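Local coordinates for protein trichothecene 3-O-acetyltransferase (Gibberella zeae, PDB 2RKV) that probably transfers the acetyl group of acetyl coenzyme A to the 3-hydroxyl of trichothecene mycotoxins, and is a BAHD-superfamily enzyme, at residues A[228-233]-A[432-437]; A[239-244]-A[421-426]; A[270-275]-A[441-446]. All coordinates share one frame; numbering follows the deposited sequence.

The three contacts illustrate how helices pack on a sheet and on one another. Contacts 1 and 2 are both buried and use the neighbouring antiparallel strands 229-236 and 423-430: in each, a methionine from a helix lays its methyl on a strand, against S230 OG and O and A232 CB in contact 1 and over the ring of F423 in contact 2. Contact 3 joins helix 261-277 to the short helix 441-444, is only partly buried, and adds charge to its packing. L437 of segment 432-437 touches S272 and W443, tying contact 1 to contact 3, whereas Y446, from an insertion, packs on L244 and links contact 3 to contact 2.

Contact 1. Residues A[228-233]-A[432-437]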
ATOM      1  N   SER A 228      -5.430  21.867  -6.696  1.00 27.14           N
ATOM      2  CA  SER A 228      -4.017  21.696  -7.038  1.00 25.75           C
ATOM      3  C   SER A 228      -3.290  21.023  -5.871  1.00 24.48           C
ATOM      4  O   SER A 228      -3.262  21.546  -4.755  1.00 24.08           O
ATOM      5  CB  SER A 228      -3.373  23.041  -7.375  1.00 25.96           C
ATOM      6  OG  SER A 228      -2.010  22.874  -7.727  1.00 27.17           O
ATOM      7  N   ALA A 229      -2.718  19.850  -6.136  1.00 22.82           N
ATOM      8  CA  ALA A 229      -2.121  19.026  -5.084  1.00 20.91           C
ATOM      9  C   ALA A 229      -0.795  18.425  -5.537  1.00 19.89           C
ATOM     10  O   ALA A 229      -0.438  18.508  -6.715  1.00 19.31           O
ATOM     11  CB  ALA A 229      -3.095  17.934  -4.664  1.00 20.73           C
ATOM     12  N   SER A 230      -0.060  17.831  -4.599  1.00 18.17           N
ATOM     13  CA  SER A 230       1.201  17.183  -4.928  1.00 17.40           C
ATOM     14  C   SER A 230       1.499  16.005  -4.002  1.00 16.21           C
ATOM     15  O   SER A 230       0.799  15.800  -3.011  1.00 15.70           O
ATOM     16  CB  SER A 230       2.358  18.191  -4.895  1.00 17.54           C
ATOM     17  OG  SER A 230       2.764  18.489  -3.570  1.00 18.98           O
ATOM     18  N   TRP A 231       2.533  15.246  -4.364  1.00 14.96           N
ATOM     19  CA  TRP A 231       3.103  14.170  -3.547  1.00 14.04           C
ATOM     20  C   TRP A 231       4.475  14.605  -3.032  1.00 13.97           C
ATOM     21  O   TRP A 231       5.224  15.283  -3.738  1.00 13.69           O
ATOM     22  CB  TRP A 231       3.302  12.914  -4.405  1.00 13.31           C
ATOM     23  CG  TRP A 231       2.100  12.034  -4.559  1.00 12.78           C
ATOM     24  CD1 TRP A 231       1.327  11.878  -5.676  1.00 12.10           C
ATOM     25  CD2 TRP A 231       1.553  11.161  -3.563  1.00 11.99           C
ATOM     26  NE1 TRP A 231       0.320  10.977  -5.430  1.00 12.55           N
ATOM     27  CE2 TRP A 231       0.442  10.510  -4.143  1.00 11.24           C
ATOM     28  CE3 TRP A 231       1.903  10.858  -2.235  1.00 12.16           C
ATOM     29  CZ2 TRP A 231      -0.341   9.585  -3.437  1.00 12.54           C
ATOM     30  CZ3 TRP A 231       1.123   9.939  -1.527  1.00 12.19           C
ATOM     31  CH2 TRP A 231       0.013   9.314  -2.135  1.00 12.72           C
ATOM     32  N   ALA A 232       4.826  14.182  -1.821  1.00 13.56           N
ATOM     33  CA  ALA A 232       6.173  14.365  -1.302  1.00 13.59           C
ATOM     34  C   ALA A 232       6.519  13.299  -0.274  1.00 13.31           C
ATOM     35  O   ALA A 232       5.657  12.887   0.519  1.00 13.95           O
ATOM     36  CB  ALA A 232       6.337  15.753  -0.678  1.00 13.69           C
ATOM     37  N   PHE A 233       7.773  12.872  -0.261  1.00 12.94           N
ATOM     38  CA  PHE A 233       8.286  12.066   0.800  1.00 12.63           C
ATOM     39  C   PHE A 233       8.841  12.992   1.864  1.00 13.22           C
ATOM     40  O   PHE A 233       9.426  13.997   1.571  1.00 13.22           O
ATOM     41  CB  PHE A 233       9.481  11.233   0.362  1.00 12.80           C
ATOM     42  CG  PHE A 233       9.160  10.016  -0.510  1.00 12.28           C
ATOM     43  CD1 PHE A 233      10.097   9.542  -1.380  1.00 12.97           C
ATOM     44  CD2 PHE A 233       7.949   9.377  -0.463  1.00 12.14           C
ATOM     45  CE1 PHE A 233       9.852   8.479  -2.176  1.00 11.78           C
ATOM     46  CE2 PHE A 233       7.721   8.303  -1.242  1.00 12.55           C
ATOM     47  CZ  PHE A 233       8.661   7.865  -2.101  1.00 11.48           C
ATOM     48  N   GLU A 432      -1.817  24.340  -0.595  1.00 19.52           N
ATOM     49  CA  GLU A 432      -1.769  25.250   0.548  1.00 19.78           C
ATOM     50  C   GLU A 432      -1.465  24.530   1.864  1.00 19.28           C
ATOM     51  O   GLU A 432      -0.771  25.075   2.714  1.00 19.36           O
ATOM     52  CB  GLU A 432      -3.003  26.155   0.635  1.00 20.16           C
ATOM     53  CG  GLU A 432      -4.331  25.471   0.850  1.00 21.21           C
ATOM     54  CD  GLU A 432      -5.486  26.452   0.744  0.50 20.33           C
ATOM     55  OE1 GLU A 432      -6.266  26.336  -0.219  0.50 21.50           O
ATOM     56  OE2 GLU A 432      -5.600  27.347   1.610  0.50 20.35           O
ATOM     57  N   ASP A 433      -1.965  23.297   1.995  1.00 18.70           N
ATOM     58  CA  ASP A 433      -1.621  22.410   3.111  1.00 18.38           C
ATOM     59  C   ASP A 433      -0.162  21.965   3.065  1.00 18.18           C
ATOM     60  O   ASP A 433       0.546  22.032   4.068  1.00 17.56           O
ATOM     61  CB  ASP A 433      -2.522  21.173   3.104  1.00 18.44           C
ATOM     62  CG  ASP A 433      -3.940  21.471   3.556  1.00 19.18           C
ATOM     63  OD1 ASP A 433      -4.236  22.626   3.945  1.00 20.50           O
ATOM     64  OD2 ASP A 433      -4.766  20.542   3.515  1.00 18.02           O
ATOM     65  N   MET A 434       0.284  21.500   1.899  1.00 18.31           N
ATOM     66  CA  MET A 434       1.670  21.068   1.745  1.00 18.76           C
ATOM     67  C   MET A 434       2.665  22.188   2.055  1.00 19.00           C
ATOM     68  O   MET A 434       3.648  21.964   2.766  1.00 18.95           O
ATOM     69  CB  MET A 434       1.914  20.495   0.344  1.00 18.74           C
ATOM     70  CG  MET A 434       3.289  19.862   0.174  1.00 19.32           C
ATOM     71  SD  MET A 434       3.423  18.253   1.003  1.00 20.51           S
ATOM     72  CE  MET A 434       2.576  17.213  -0.187  1.00 19.03           C
ATOM     73  N   ASP A 435       2.400  23.387   1.530  1.00 19.27           N
ATOM     74  CA  ASP A 435       3.295  24.529   1.736  1.00 19.90           C
ATOM     75  C   ASP A 435       3.378  24.916   3.208  1.00 19.23           C
ATOM     76  O   ASP A 435       4.471  25.150   3.730  1.00 19.60           O
ATOM     77  CB  ASP A 435       2.862  25.737   0.895  1.00 20.34           C
ATOM     78  CG  ASP A 435       3.028  25.510  -0.600  1.00 21.86           C
ATOM     79  OD1 ASP A 435       3.886  24.691  -1.005  1.00 24.33           O
ATOM     80  OD2 ASP A 435       2.290  26.157  -1.372  1.00 24.29           O
ATOM     81  N   ARG A 436       2.225  24.966   3.874  1.00 19.20           N
ATOM     82  CA  ARG A 436       2.168  25.303   5.299  1.00 18.73           C
ATOM     83  C   ARG A 436       2.838  24.226   6.150  1.00 18.08           C
ATOM     84  O   ARG A 436       3.530  24.533   7.125  1.00 18.15           O
ATOM     85  CB  ARG A 436       0.727  25.517   5.756  1.00 18.97           C
ATOM     86  CG  ARG A 436       0.114  26.808   5.227  1.00 20.41           C
ATOM     87  CD  ARG A 436      -1.299  27.013   5.733  1.00 22.84           C
ATOM     88  NE  ARG A 436      -1.784  28.349   5.381  1.00 24.79           N
ATOM     89  CZ  ARG A 436      -2.850  28.605   4.626  1.00 26.13           C
ATOM     90  NH1 ARG A 436      -3.600  27.624   4.140  1.00 26.14           N
ATOM     91  NH2 ARG A 436      -3.182  29.866   4.369  1.00 27.18           N
ATOM     92  N   LEU A 437       2.628  22.963   5.777  1.00 17.36           N
ATOM     93  CA  LEU A 437       3.234  21.851   6.500  1.00 16.77           C
ATOM     94  C   LEU A 437       4.751  21.948   6.457  1.00 16.99           C
ATOM     95  O   LEU A 437       5.412  21.821   7.479  1.00 16.76           O
ATOM     96  CB  LEU A 437       2.763  20.503   5.935  1.00 16.45           C
ATOM     97  CG  LEU A 437       3.049  19.267   6.791  1.00 16.04           C
ATOM     98  CD1 LEU A 437       2.289  19.313   8.108  1.00 15.64           C
ATOM     99  CD2 LEU A 437       2.697  18.010   6.005  1.00 16.33           C
TER
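Between S230 and M434 no ring takes part, since the indole of W231, the flat group at the middle of strand 229-233, is carried by a bond pointing away from helix 432-437. The indole has its own surroundings: the ring of F405 meets it with planes about 40° apart, and its NE1 donates to the carbonyl of E406. The helix-facing side of the strand belongs to S230 and A232. M434 reaches across from the helix with CG anti to its backbone N (chi1 -173°) and bends in the two torsions beyond, which brings its methyl down on the strand. There CE lies 3.6 Å from S230 OG and 3.6 Å from S230 O, a carbonyl that also accepts from S428 OG; CE also comes 4.1 Å from A232 CB. The reach suits a strand and helix whose axes approach to 8.5 Å. Farther round, within the helix, R436 NH1 forms a salt bridge with E432 OE2, 3.2 Å long. This is the layering of the alpha/beta domains of BAHD acyltransferases: a helix packs on one face of a mixed sheet, and on the other the side chain of W231 lies about 7 Å from the bound T-2 toxin, touching the pocket residues L411 and Y413.

Contact 2. Residues A[239-244]-A[421-426]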
ATOM      1  N   LYS A 239      15.910   8.458  15.595  1.00 15.32           N
ATOM      2  CA  LYS A 239      15.782   9.260  16.816  1.00 15.73           C
ATOM      3  C   LYS A 239      14.449  10.022  16.839  1.00 14.96           C
ATOM      4  O   LYS A 239      13.763  10.047  17.870  1.00 14.54           O
ATOM      5  CB  LYS A 239      16.974  10.213  16.977  1.00 16.32           C
ATOM      6  CG  LYS A 239      17.083  10.833  18.362  1.00 17.24           C
ATOM      7  CD  LYS A 239      18.384  11.628  18.531  1.00 17.71           C
ATOM      8  N   ALA A 240      14.080  10.628  15.710  1.00 14.48           N
ATOM      9  CA  ALA A 240      12.783  11.312  15.585  1.00 14.27           C
ATOM     10  C   ALA A 240      11.643  10.348  15.902  1.00 14.00           C
ATOM     11  O   ALA A 240      10.713  10.686  16.630  1.00 13.56           O
ATOM     12  CB  ALA A 240      12.606  11.900  14.188  1.00 14.28           C
ATOM     13  N   MET A 241      11.726   9.139  15.349  1.00 13.83           N
ATOM     14  CA  MET A 241      10.696   8.128  15.580  1.00 13.56           C
ATOM     15  C   MET A 241      10.559   7.771  17.062  1.00 13.81           C
ATOM     16  O   MET A 241       9.442   7.736  17.597  1.00 14.35           O
ATOM     17  CB  MET A 241      10.969   6.881  14.732  1.00 13.57           C
ATOM     18  CG  MET A 241      10.748   7.101  13.219  1.00 13.97           C
ATOM     19  SD  MET A 241       9.131   7.778  12.743  1.00 13.75           S
ATOM     20  CE  MET A 241       8.009   6.449  13.205  1.00 12.78           C
ATOM     21  N   SER A 242      11.689   7.525  17.723  1.00 13.94           N
ATOM     22  CA  SER A 242      11.673   7.151  19.143  1.00 14.63           C
ATOM     23  C   SER A 242      11.184   8.305  20.027  1.00 14.11           C
ATOM     24  O   SER A 242      10.510   8.073  21.027  1.00 14.29           O
ATOM     25  CB  SER A 242      13.042   6.652  19.599  1.00 14.85           C
ATOM     26  OG  SER A 242      14.014   7.671  19.510  1.00 18.53           O
ATOM     27  N   GLU A 243      11.522   9.539  19.644  1.00 13.93           N
ATOM     28  CA  GLU A 243      11.062  10.730  20.377  1.00 14.08           C
ATOM     29  C   GLU A 243       9.557  10.974  20.233  1.00 13.55           C
ATOM     30  O   GLU A 243       8.895  11.400  21.184  1.00 13.80           O
ATOM     31  CB  GLU A 243      11.885  11.964  19.995  1.00 14.71           C
ATOM     32  CG  GLU A 243      13.311  11.880  20.541  1.00 17.29           C
ATOM     33  CD  GLU A 243      14.185  13.041  20.140  1.00 20.21           C
ATOM     34  OE1 GLU A 243      13.646  14.067  19.688  1.00 22.46           O
ATOM     35  OE2 GLU A 243      15.424  12.928  20.295  1.00 22.81           O
ATOM     36  N   LEU A 244       9.013  10.691  19.046  1.00 12.95           N
ATOM     37  CA  LEU A 244       7.558  10.709  18.844  1.00 12.40           C
ATOM     38  C   LEU A 244       6.862   9.648  19.701  1.00 12.23           C
ATOM     39  O   LEU A 244       5.850   9.929  20.353  1.00 12.63           O
ATOM     40  CB  LEU A 244       7.206  10.487  17.365  1.00 12.35           C
ATOM     41  CG  LEU A 244       7.468  11.674  16.433  1.00 12.83           C
ATOM     42  CD1 LEU A 244       7.202  11.279  14.977  1.00 12.81           C
ATOM     43  CD2 LEU A 244       6.619  12.890  16.838  1.00 12.10           C
ATOM     44  N   GLY A 421      15.785   1.821  11.225  1.00 20.44           N
ATOM     45  CA  GLY A 421      14.618   2.409  11.893  1.00 19.50           C
ATOM     46  C   GLY A 421      14.077   3.685  11.257  1.00 18.78           C
ATOM     47  O   GLY A 421      13.048   4.211  11.687  1.00 18.52           O
ATOM     48  N   GLU A 422      14.758   4.179  10.225  1.00 18.03           N
ATOM     49  CA  GLU A 422      14.293   5.365   9.511  1.00 16.89           C
ATOM     50  C   GLU A 422      12.961   5.101   8.813  1.00 15.89           C
ATOM     51  O   GLU A 422      12.791   4.080   8.121  1.00 15.57           O
ATOM     52  CB  GLU A 422      15.342   5.833   8.497  1.00 17.04           C
ATOM     53  CG  GLU A 422      14.933   7.046   7.677  1.00 17.34           C
ATOM     54  CD  GLU A 422      15.952   7.376   6.603  1.00 18.06           C
ATOM     55  OE1 GLU A 422      15.681   7.084   5.419  1.00 19.13           O
ATOM     56  OE2 GLU A 422      17.026   7.917   6.946  1.00 19.37           O
ATOM     57  N   PHE A 423      12.013   6.013   9.025  1.00 14.51           N
ATOM     58  CA  PHE A 423      10.725   5.976   8.339  1.00 13.26           C
ATOM     59  C   PHE A 423      10.699   6.957   7.178  1.00 13.21           C
ATOM     60  O   PHE A 423      11.335   8.019   7.220  1.00 13.04           O
ATOM     61  CB  PHE A 423       9.576   6.325   9.285  1.00 12.97           C
ATOM     62  CG  PHE A 423       8.961   5.135   9.984  1.00 11.89           C
ATOM     63  CD1 PHE A 423       9.728   4.316  10.823  1.00 12.78           C
ATOM     64  CD2 PHE A 423       7.599   4.862   9.847  1.00 11.96           C
ATOM     65  CE1 PHE A 423       9.143   3.228  11.488  1.00 11.37           C
ATOM     66  CE2 PHE A 423       7.010   3.774  10.510  1.00 10.94           C
ATOM     67  CZ  PHE A 423       7.786   2.959  11.325  1.00 10.87           C
ATOM     68  N   CYS A 424       9.927   6.604   6.158  1.00 12.89           N
ATOM     69  CA  CYS A 424       9.662   7.508   5.047  1.00 12.43           C
ATOM     70  C   CYS A 424       8.162   7.545   4.810  1.00 12.39           C
ATOM     71  O   CYS A 424       7.548   6.513   4.512  1.00 12.25           O
ATOM     72  CB  CYS A 424      10.382   7.043   3.784  1.00 12.41           C
ATOM     73  SG  CYS A 424      10.043   8.096   2.341  1.00 13.62           S
ATOM     74  N   ALA A 425       7.569   8.721   4.982  1.00 11.80           N
ATOM     75  CA  ALA A 425       6.139   8.900   4.746  1.00 11.28           C
ATOM     76  C   ALA A 425       5.883   9.617   3.425  1.00 11.57           C
ATOM     77  O   ALA A 425       6.465  10.678   3.168  1.00 11.80           O
ATOM     78  CB  ALA A 425       5.484   9.665   5.919  1.00 11.71           C
ATOM     79  N   ALA A 426       5.025   9.033   2.587  1.00 11.16           N
ATOM     80  CA  ALA A 426       4.546   9.707   1.373  1.00 10.86           C
ATOM     81  C   ALA A 426       3.211  10.394   1.646  1.00 11.26           C
ATOM     82  O   ALA A 426       2.240   9.744   2.027  1.00 10.22           O
ATOM     83  CB  ALA A 426       4.409   8.714   0.224  1.00 10.80           C
TER
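M241 and F423 carry most of this contact, with G421 a smaller third, and their meeting is a worked case of a thioether resting on an aromatic ring. M241, on helix 239-244, reaches the strand by a chain bent at both outer torsions, the side chain running at about a right angle to that of F423. Its methyl finishes the approach: CE sits 3.5 Å from the centroid of the F423 ring and only 9° off the normal, a CH-pi contact squarely over the face. The sulfur follows at an oblique angle, SD being 4.3 Å from the same centroid and 3.8 Å from F423 CB, so the pair is also a Met-aromatic contact. Nearer the helix, M241 CG lies 3.8 Å from F423 CD1 and 4.0 Å from G421 O. That carbonyl lies at the edge of the F423 ring, in its plane. G421 takes a positive phi (106°), a backbone shape easily adopted by glycine, at this turn into the strand. L265 of helix 261-277 touches both M241 and F423, and F236 also meets M241, while the backbone of F423 pairs with F236 in the sheet. The F423 side chain is about 7 Å from the bound coenzyme A. The cohesion here probably comes largely from dispersion and from slightly positive methyl hydrogens facing the pi cloud, a chemistry that joins helix to sheet without using any charge.

Contact 3. Residues A[270-275]-A[441-446]; sequences WKSASR and KEWTKY. Residues 445, 446 of segment 441-446 come from a tag, linker or insertion.
R275 reaches from helix 270-275 to E442 and W443, and its path is instructive atom by atom. From CB the chain leaves straight, with CG anti to the backbone N (chi1 178°), and stays extended until a bend at chi3 turns the guanidinium so that one face meets E442, with guanidinium and carboxylate planes 41° apart. CD is the first atom to touch that glutamate, 3.3 Å from E442 OE2. Next comes NE, 3.4 Å from the same oxygen; because OE2 stands over a face of the guanidinium, this salt bridge is one of charges alone, and NE has its stronger partner in D440. CZ then passes 3.8 Å from E442 CB, which covers the same flat group toward its rim. At the tip, NH1 lies 3.6 Å from E442 CB and 3.7 Å from W443 N, and turns back to its own helix in a weak hydrogen bond to S272 OG, 3.1 Å long. S272 OG donates to F268 O in its own helix, and it lies 3.4 Å from W443 CE3, at the edge of the indole and near its plane. W443 further meets F234 edge-to-face and packs on L437. D440 thus holds both the arginine, through OD2, and the backbone N of W443, through OD1. The chemistry is accordingly graded: a buried indole edge lies against a serine on the inner side, and on the exposed side E442 adds a second, undirected negative charge that probably helps stabilise the arginine already paired with D440.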
ATOM      1  N   TRP A 270      -1.752  13.108  11.619  1.00 11.98           N
ATOM      2  CA  TRP A 270      -3.142  13.561  11.738  1.00 11.94           C
ATOM      3  C   TRP A 270      -3.183  14.913  12.445  1.00 12.18           C
ATOM      4  O   TRP A 270      -3.870  15.840  11.997  1.00 12.20           O
ATOM      5  CB  TRP A 270      -3.984  12.535  12.500  1.00 11.57           C
ATOM      6  CG  TRP A 270      -5.480  12.729  12.402  1.00 11.66           C
ATOM      7  CD1 TRP A 270      -6.167  13.565  11.552  1.00 11.81           C
ATOM      8  CD2 TRP A 270      -6.472  12.021  13.152  1.00 11.42           C
ATOM      9  NE1 TRP A 270      -7.528  13.422  11.747  1.00 11.62           N
ATOM     10  CE2 TRP A 270      -7.740  12.483  12.725  1.00 10.97           C
ATOM     11  CE3 TRP A 270      -6.411  11.040  14.157  1.00 10.69           C
ATOM     12  CZ2 TRP A 270      -8.943  11.996  13.270  1.00 11.41           C
ATOM     13  CZ3 TRP A 270      -7.602  10.557  14.694  1.00 11.13           C
ATOM     14  CH2 TRP A 270      -8.851  11.039  14.252  1.00 11.80           C
ATOM     15  N   LYS A 271      -2.411  15.026  13.521  1.00 12.66           N
ATOM     16  CA  LYS A 271      -2.343  16.267  14.301  1.00 13.06           C
ATOM     17  C   LYS A 271      -1.753  17.416  13.477  1.00 13.50           C
ATOM     18  O   LYS A 271      -2.307  18.529  13.460  1.00 13.35           O
ATOM     19  CB  LYS A 271      -1.532  16.031  15.572  1.00 13.10           C
ATOM     20  CG  LYS A 271      -1.425  17.249  16.496  1.00 13.19           C
ATOM     21  CD  LYS A 271      -0.675  16.905  17.781  1.00 13.02           C
ATOM     22  CE  LYS A 271      -1.275  15.696  18.525  1.00 13.28           C
ATOM     23  NZ  LYS A 271      -2.738  15.781  18.831  1.00 12.66           N
ATOM     24  N   SER A 272      -0.649  17.142  12.777  1.00 13.52           N
ATOM     25  CA  SER A 272       0.033  18.154  11.958  1.00 13.87           C
ATOM     26  C   SER A 272      -0.809  18.610  10.761  1.00 14.10           C
ATOM     27  O   SER A 272      -0.888  19.812  10.483  1.00 14.86           O
ATOM     28  CB  SER A 272       1.405  17.670  11.489  1.00 13.63           C
ATOM     29  OG  SER A 272       2.259  17.378  12.583  1.00 12.16           O
ATOM     30  N   ALA A 273      -1.428  17.660  10.051  1.00 14.43           N
ATOM     31  CA  ALA A 273      -2.369  18.011   8.982  1.00 14.97           C
ATOM     32  C   ALA A 273      -3.515  18.858   9.527  1.00 15.66           C
ATOM     33  O   ALA A 273      -3.882  19.861   8.922  1.00 15.76           O
ATOM     34  CB  ALA A 273      -2.913  16.761   8.263  1.00 15.06           C
ATOM     35  N   SER A 274      -4.065  18.459  10.672  1.00 15.68           N
ATOM     36  CA  SER A 274      -5.202  19.168  11.254  1.00 16.14           C
ATOM     37  C   SER A 274      -4.795  20.580  11.649  1.00 16.47           C
ATOM     38  O   SER A 274      -5.515  21.535  11.351  1.00 16.52           O
ATOM     39  CB  SER A 274      -5.796  18.395  12.433  1.00 16.15           C
ATOM     40  OG  SER A 274      -6.306  17.144  11.991  1.00 16.09           O
ATOM     41  N   ARG A 275      -3.628  20.704  12.280  1.00 16.64           N
ATOM     42  CA  ARG A 275      -3.063  22.008  12.648  1.00 17.42           C
ATOM     43  C   ARG A 275      -2.950  22.962  11.448  1.00 17.75           C
ATOM     44  O   ARG A 275      -3.463  24.080  11.507  1.00 17.97           O
ATOM     45  CB  ARG A 275      -1.704  21.843  13.335  1.00 17.04           C
ATOM     46  CG  ARG A 275      -1.019  23.170  13.703  1.00 17.31           C
ATOM     47  CD  ARG A 275       0.226  22.963  14.573  1.00 17.59           C
ATOM     48  NE  ARG A 275       1.285  22.231  13.872  1.00 18.46           N
ATOM     49  CZ  ARG A 275       1.558  20.939  14.053  1.00 18.35           C
ATOM     50  NH1 ARG A 275       2.539  20.363  13.361  1.00 17.68           N
ATOM     51  NH2 ARG A 275       0.849  20.214  14.915  1.00 18.30           N
ATOM     52  N   LYS A 441       7.002  24.640  12.086  1.00 18.76           N
ATOM     53  CA  LYS A 441       8.130  24.281  12.957  0.50 18.71           C
ATOM     54  C   LYS A 441       7.888  23.048  13.836  1.00 18.56           C
ATOM     55  O   LYS A 441       8.836  22.335  14.181  1.00 18.66           O
ATOM     56  CB  LYS A 441       8.574  25.478  13.816  0.50 19.03           C
ATOM     57  CG  LYS A 441       7.634  25.849  14.954  0.50 19.13           C
ATOM     58  N   GLU A 442       6.634  22.797  14.204  1.00 18.32           N
ATOM     59  CA  GLU A 442       6.315  21.608  15.002  1.00 18.75           C
ATOM     60  C   GLU A 442       6.461  20.339  14.143  1.00 18.07           C
ATOM     61  O   GLU A 442       6.855  19.281  14.640  1.00 18.28           O
ATOM     62  CB  GLU A 442       4.922  21.712  15.628  1.00 18.70           C
ATOM     63  CG  GLU A 442       4.850  22.740  16.782  1.00 20.09           C
ATOM     64  CD  GLU A 442       3.442  22.942  17.324  1.00 20.72           C
ATOM     65  OE1 GLU A 442       3.132  22.386  18.400  1.00 24.17           O
ATOM     66  OE2 GLU A 442       2.642  23.654  16.680  1.00 23.67           O
ATOM     67  N   TRP A 443       6.163  20.476  12.854  1.00 17.48           N
ATOM     68  CA  TRP A 443       6.335  19.399  11.874  1.00 16.89           C
ATOM     69  C   TRP A 443       7.807  19.179  11.529  1.00 16.82           C
ATOM     70  O   TRP A 443       8.313  18.065  11.633  1.00 16.32           O
ATOM     71  CB  TRP A 443       5.510  19.710  10.619  1.00 16.78           C
ATOM     72  CG  TRP A 443       5.750  18.796   9.431  1.00 16.62           C
ATOM     73  CD1 TRP A 443       6.521  19.069   8.329  1.00 16.42           C
ATOM     74  CD2 TRP A 443       5.202  17.482   9.222  1.00 16.03           C
ATOM     75  NE1 TRP A 443       6.485  18.009   7.451  1.00 15.93           N
ATOM     76  CE2 TRP A 443       5.684  17.022   7.972  1.00 16.27           C
ATOM     77  CE3 TRP A 443       4.354  16.651   9.968  1.00 15.37           C
ATOM     78  CZ2 TRP A 443       5.346  15.762   7.450  1.00 15.72           C
ATOM     79  CZ3 TRP A 443       4.012  15.389   9.445  1.00 16.11           C
ATOM     80  CH2 TRP A 443       4.511  14.964   8.198  1.00 15.55           C
ATOM     81  N   THR A 444       8.499  20.246  11.132  1.00 16.59           N
ATOM     82  CA  THR A 444       9.899  20.138  10.700  1.00 17.21           C
ATOM     83  C   THR A 444      10.870  19.761  11.821  1.00 17.10           C
ATOM     84  O   THR A 444      11.998  19.344  11.553  1.00 17.52           O
ATOM     85  CB  THR A 444      10.392  21.409   9.969  1.00 17.43           C
ATOM     86  OG1 THR A 444      10.351  22.529  10.865  1.00 18.27           O
ATOM     87  CG2 THR A 444       9.525  21.697   8.748  1.00 17.29           C
ATOM     88  N   LYS A 445      10.432  19.903  13.073  1.00 17.10           N
ATOM     89  CA  LYS A 445      11.203  19.414  14.211  1.00 17.17           C
ATOM     90  C   LYS A 445      11.510  17.915  14.040  1.00 16.87           C
ATOM     91  O   LYS A 445      12.572  17.445  14.440  1.00 16.66           O
ATOM     92  CB  LYS A 445      10.433  19.666  15.513  1.00 17.34           C
ATOM     93  CG  LYS A 445      11.100  19.153  16.785  1.00 18.13           C
ATOM     94  CD  LYS A 445      10.221  19.474  17.991  1.00 18.38           C
ATOM     95  CE  LYS A 445      10.784  18.919  19.284  1.00 20.91           C
ATOM     96  NZ  LYS A 445       9.792  19.105  20.392  1.00 21.78           N
ATOM     97  N   TYR A 446      10.580  17.193  13.413  1.00 16.62           N
ATOM     98  CA  TYR A 446      10.697  15.740  13.240  1.00 16.33           C
ATOM     99  C   TYR A 446      10.830  15.318  11.776  1.00 16.16           C
ATOM    100  O   TYR A 446      11.518  14.346  11.471  1.00 16.53           O
ATOM    101  CB  TYR A 446       9.475  15.038  13.839  1.00 16.60           C
ATOM    102  CG  TYR A 446       9.358  15.162  15.344  1.00 16.92           C
ATOM    103  CD1 TYR A 446       8.621  16.198  15.921  1.00 16.18           C
ATOM    104  CD2 TYR A 446       9.974  14.238  16.187  1.00 17.29           C
ATOM    105  CE1 TYR A 446       8.503  16.311  17.300  1.00 16.76           C
ATOM    106  CE2 TYR A 446       9.865  14.340  17.573  1.00 17.31           C
ATOM    107  CZ  TYR A 446       9.126  15.378  18.119  1.00 17.75           C
ATOM    108  OH  TYR A 446       9.014  15.493  19.490  1.00 18.59           O
TER